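Side-chain contacts in transcription regulator AsnC/Lrp ligand binding domain-containing protein (Sulfolobus tokodaii, PDB 2ZBC), which probably senses amino acids as a stand-alone RAM module of the Lrp/AsnC regulator family, binding isoleucine at the interfaces between its subunits: residues K51-D54 with F55-T59; I8-A12 with G13-E17. All blocks are in the same frame, centred on the assembly; numbering follows the deposited sequence.

Contact 1: K51-D54 with F55-T59. With ILE (isoleucine), chain I.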
# COMPACT_ATOMS: atom_id res chain seq x y z
N LYS A 51 27.13 10.29 -3.41
CA LYS A 51 26.54 11.59 -3.77
C LYS A 51 25.02 11.50 -4.02
O LYS A 51 24.33 12.40 -3.61
CB LYS A 51 27.28 12.30 -4.92
CG LYS A 51 28.63 12.90 -4.44
CD LYS A 51 29.54 13.36 -5.61
CE LYS A 51 31.00 13.63 -5.21
NZ LYS A 51 31.25 14.83 -4.32
N LEU A 52 24.52 10.36 -4.53
CA LEU A 52 23.11 10.09 -4.62
C LEU A 52 22.52 10.07 -3.21
O LEU A 52 21.51 10.72 -2.97
CB LEU A 52 22.83 8.75 -5.31
CG LEU A 52 21.32 8.39 -5.35
CD1 LEU A 52 20.61 9.23 -6.33
CD2 LEU A 52 21.07 6.95 -5.70
N LYS A 53 23.13 9.30 -2.30
CA LYS A 53 22.60 9.18 -0.92
C LYS A 53 22.51 10.52 -0.22
O LYS A 53 21.44 10.89 0.37
CB LYS A 53 23.45 8.16 -0.09
CG LYS A 53 23.14 8.23 1.44
CD LYS A 53 21.74 7.71 1.76
CE LYS A 53 21.54 7.57 3.25
NZ LYS A 53 21.69 8.88 3.89
N ASP A 54 23.61 11.32 -0.33
CA ASP A 54 23.71 12.66 0.30
C ASP A 54 22.66 13.60 -0.24
O ASP A 54 21.96 14.28 0.54
CB ASP A 54 25.12 13.23 0.06
CG ASP A 54 25.39 14.52 0.83
OD1 ASP A 54 24.91 14.64 1.97
OD2 ASP A 54 26.08 15.46 0.35
N PHE A 55 22.45 13.56 -1.56
CA PHE A 55 21.47 14.36 -2.21
C PHE A 55 20.05 14.01 -1.78
O PHE A 55 19.26 14.93 -1.54
CB PHE A 55 21.59 14.25 -3.71
CG PHE A 55 20.64 15.12 -4.45
CD1 PHE A 55 20.80 16.49 -4.47
CD2 PHE A 55 19.67 14.57 -5.23
CE1 PHE A 55 19.87 17.32 -5.18
CE2 PHE A 55 18.74 15.38 -5.91
CZ PHE A 55 18.89 16.74 -5.91
N VAL A 56 19.71 12.72 -1.78
CA VAL A 56 18.42 12.27 -1.36
C VAL A 56 18.18 12.61 0.11
O VAL A 56 17.13 13.18 0.45
CB VAL A 56 18.20 10.71 -1.62
CG1 VAL A 56 16.90 10.24 -1.06
CG2 VAL A 56 18.28 10.41 -3.05
N THR A 57 19.11 12.28 1.00
CA THR A 57 18.90 12.47 2.42
C THR A 57 19.03 13.93 2.82
O THR A 57 18.15 14.47 3.49
CB THR A 57 19.92 11.67 3.28
OG1 THR A 57 19.57 10.32 3.18
CG2 THR A 57 19.79 11.98 4.74
N ASN A 58 20.06 14.61 2.30
CA ASN A 58 20.40 15.93 2.80
C ASN A 58 19.88 17.14 2.04
O ASN A 58 20.00 18.25 2.52
CB ASN A 58 21.93 16.03 3.22
CG ASN A 58 22.26 15.05 4.36
OD1 ASN A 58 23.18 14.23 4.26
ND2 ASN A 58 21.54 15.13 5.40
N THR A 59 19.36 16.94 0.85
CA THR A 59 18.75 17.98 0.06
C THR A 59 17.32 17.61 -0.11
O THR A 59 16.51 18.22 0.56
CB THR A 59 19.48 18.20 -1.27
OG1 THR A 59 20.86 18.53 -0.97
CG2 THR A 59 18.96 19.33 -2.00
N ILE I . 14.09 5.23 1.79
CA ILE I . 14.22 6.65 1.34
C ILE I . 14.13 6.79 -0.20
O ILE I . 14.09 5.71 -0.85
CB ILE I . 15.55 7.22 1.80
CG1 ILE I . 16.73 6.64 1.02
CG2 ILE I . 15.77 6.84 3.23
CD1 ILE I . 18.03 7.17 1.52
OXT ILE I . 14.09 7.96 -0.71
O HOH W 1 22.72 17.18 -0.09
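K51 gives its backbone O to F55 N, the first of four successive i to i+4 bonds that join residues 51-54 to 55-59 of this amphipathic helix. On the inner side, L52 and V56 lie alongside each other one turn apart, pointing the same way, with L52 CD1 4.2 Å from V56 CG2; branched aliphatic residues suit this water-poor face. K53 makes the main polar side-chain contact. Its chain, kinked at chi2 and again at chi4 (61°), runs on toward the next turn, which brings NZ to 2.7 Å from T57 OG1 in a hydrogen bond. A lysine fits here because its methylenes also meet the bound isoleucine, K53 CD standing 3.8 Å from CD1 of the ligand, while V56 CG1 approaches the carboxylate atom OXT of the same ligand at 3.6 Å. The ammonium has a salt-bridge partner in D16 of a second subunit, and T57 OG1 is also hydrogen-bonded to E15 of that subunit, so the polar ends buried beside the ligand are paired. D54 O accepts from N58 N at 2.6 Å, where the helix widens into a pi-type turn, and a water bound to T59 OG1 makes a weak further bond to D54 O. Within its own subunit the helix 49-60 lies against the sheet: L52 packs on V44 and I73, F55 on V44, and V56 on T71 of strand 66-75.

Contact 2: I8-A12 with G13-E17. With ILE (isoleucine), chain J.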
# COMPACT_ATOMS: atom_id res chain seq x y z
N ILE A 8 8.17 11.55 -5.02
CA ILE A 8 8.11 12.44 -3.85
C ILE A 8 6.65 12.66 -3.51
O ILE A 8 5.85 12.89 -4.41
CB ILE A 8 8.78 13.75 -4.21
CG1 ILE A 8 10.28 13.53 -4.50
CG2 ILE A 8 8.71 14.70 -3.06
CD1 ILE A 8 10.92 14.78 -5.02
N ASN A 9 6.31 12.65 -2.22
CA ASN A 9 5.02 13.14 -1.75
C ASN A 9 5.32 14.36 -0.97
O ASN A 9 6.26 14.37 -0.13
CB ASN A 9 4.24 12.15 -0.85
CG ASN A 9 3.49 11.09 -1.68
OD1 ASN A 9 2.25 11.18 -1.98
ND2 ASN A 9 4.23 10.06 -2.03
N THR A 10 4.50 15.39 -1.18
CA THR A 10 4.68 16.66 -0.45
C THR A 10 3.56 16.83 0.60
O THR A 10 2.60 16.08 0.58
CB THR A 10 4.60 17.87 -1.39
OG1 THR A 10 3.31 17.97 -2.02
CG2 THR A 10 5.57 17.72 -2.54
N ASP A 11 3.73 17.80 1.51
CA ASP A 11 2.62 18.28 2.33
C ASP A 11 1.51 18.69 1.37
O ASP A 11 1.77 19.08 0.18
CB ASP A 11 3.02 19.48 3.16
CG ASP A 11 3.96 19.12 4.26
OD1 ASP A 11 4.10 17.92 4.60
OD2 ASP A 11 4.58 20.03 4.83
N ALA A 12 0.27 18.55 1.82
CA ALA A 12 -0.84 18.83 0.90
C ALA A 12 -0.68 20.32 0.47
O ALA A 12 -0.48 21.23 1.31
CB ALA A 12 -2.21 18.48 1.55
N GLY A 13 -0.69 20.55 -0.83
CA GLY A 13 -0.62 21.85 -1.41
C GLY A 13 0.79 22.37 -1.65
O GLY A 13 0.91 23.43 -2.18
N GLY A 14 1.85 21.68 -1.25
CA GLY A 14 3.20 22.23 -1.43
C GLY A 14 3.94 21.78 -2.69
O GLY A 14 5.15 22.11 -2.89
N GLU A 15 3.27 20.99 -3.53
CA GLU A 15 3.88 20.42 -4.74
C GLU A 15 4.53 21.43 -5.72
O GLU A 15 5.59 21.13 -6.25
CB GLU A 15 2.99 19.42 -5.47
CG GLU A 15 1.65 19.93 -5.95
CD GLU A 15 0.58 19.82 -4.89
OE1 GLU A 15 -0.56 19.84 -5.24
OE2 GLU A 15 0.89 19.72 -3.73
N ASP A 16 3.90 22.57 -5.99
CA ASP A 16 4.49 23.55 -6.93
C ASP A 16 5.76 24.17 -6.39
O ASP A 16 6.73 24.43 -7.16
CB ASP A 16 3.47 24.64 -7.30
CG ASP A 16 2.25 24.09 -8.03
OD1 ASP A 16 2.20 22.89 -8.40
OD2 ASP A 16 1.27 24.82 -8.28
N GLU A 17 5.79 24.40 -5.09
CA GLU A 17 6.91 25.08 -4.43
C GLU A 17 8.07 24.11 -4.43
O GLU A 17 9.21 24.47 -4.74
CB GLU A 17 6.59 25.50 -3.01
CG GLU A 17 5.67 26.71 -2.91
CD GLU A 17 5.28 26.98 -1.47
OE1 GLU A 17 6.18 27.25 -0.63
OE2 GLU A 17 4.10 26.93 -1.20
N ILE J . -0.68 13.67 -6.70
CA ILE J . -1.73 14.63 -6.20
C ILE J . -3.09 14.18 -6.52
O ILE J . -3.21 13.24 -7.33
CB ILE J . -1.48 16.07 -6.68
CG1 ILE J . -1.82 16.29 -8.17
CG2 ILE J . -0.11 16.49 -6.35
CD1 ILE J . -1.76 17.76 -8.61
OXT ILE J . -3.98 14.75 -5.87
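T10 and E15 meet across the beta-to-alpha connection of the ferredoxin-like RAM fold, where strand 3-10 turns into helix 15-22 through a type II beta turn from D11 to G14. The two side chains run at about a right angle to each other. T10 CG2 rests 3.9 Å from E15 CA, while T10 OG1 stands 3.4 Å from E15 OE2, long for a hydrogen bond. The hydroxyl is instead engaged by the turn: T10 OG1 donates to D11 O at 2.9 Å, which its position between backbone N and carbonyl carbon (chi1 63°) makes possible. The other grip on that oxygen is G14 N, 3.0 Å from D11 O with a nearly straight N-H (170°), and the two donors come to opposite faces of the carbonyl plane. A valine in place of T10 would probably leave D11 O with G14 N alone of these two donors, and the turn less firmly tied to the strand end. G13 has a positive phi of 88°, at which a side chain would run into A12 O, so glycine suits this corner of the turn. E15, at the start of the helix, is bent at chi2 and brings its carboxylate beside the ligand. Its long acidic chain suits an interface site, for OE1 is salt-bridged to R61 and hydrogen-bonded to T57, both of a fourth subunit, and D16 pairs with K53 of that subunit. Further out, T10 N is hydrogen-bonded to D39, and the T10 side chain packs on V18 of helix 15-22 and I40 of strand 40-45, joining the strand end to both. At the pocket wall, E15 OE1 lies 3.6 Å from CG2 of the bound isoleucine.

Contact 2 precedes contact 1 in the chain, and within one subunit they do not touch: their centres are 19 Å apart and their nearest atoms about 8 Å. Each faces a different bound isoleucine, because the sites are formed between subunits. Contact 1 brings K53, V56 and T57 to one site, whereas contact 2 brings E15 to another, so residues 51-59 of one copy meet residues 13-17 of a neighbouring copy directly, beside a ligand that both touch. The two contacts are thus complementary halves of a repeated interface, with V34, G36 and D39 on the E15 side and T69 and T71 on the K53 side supplying hydrogen bonds to the ligand.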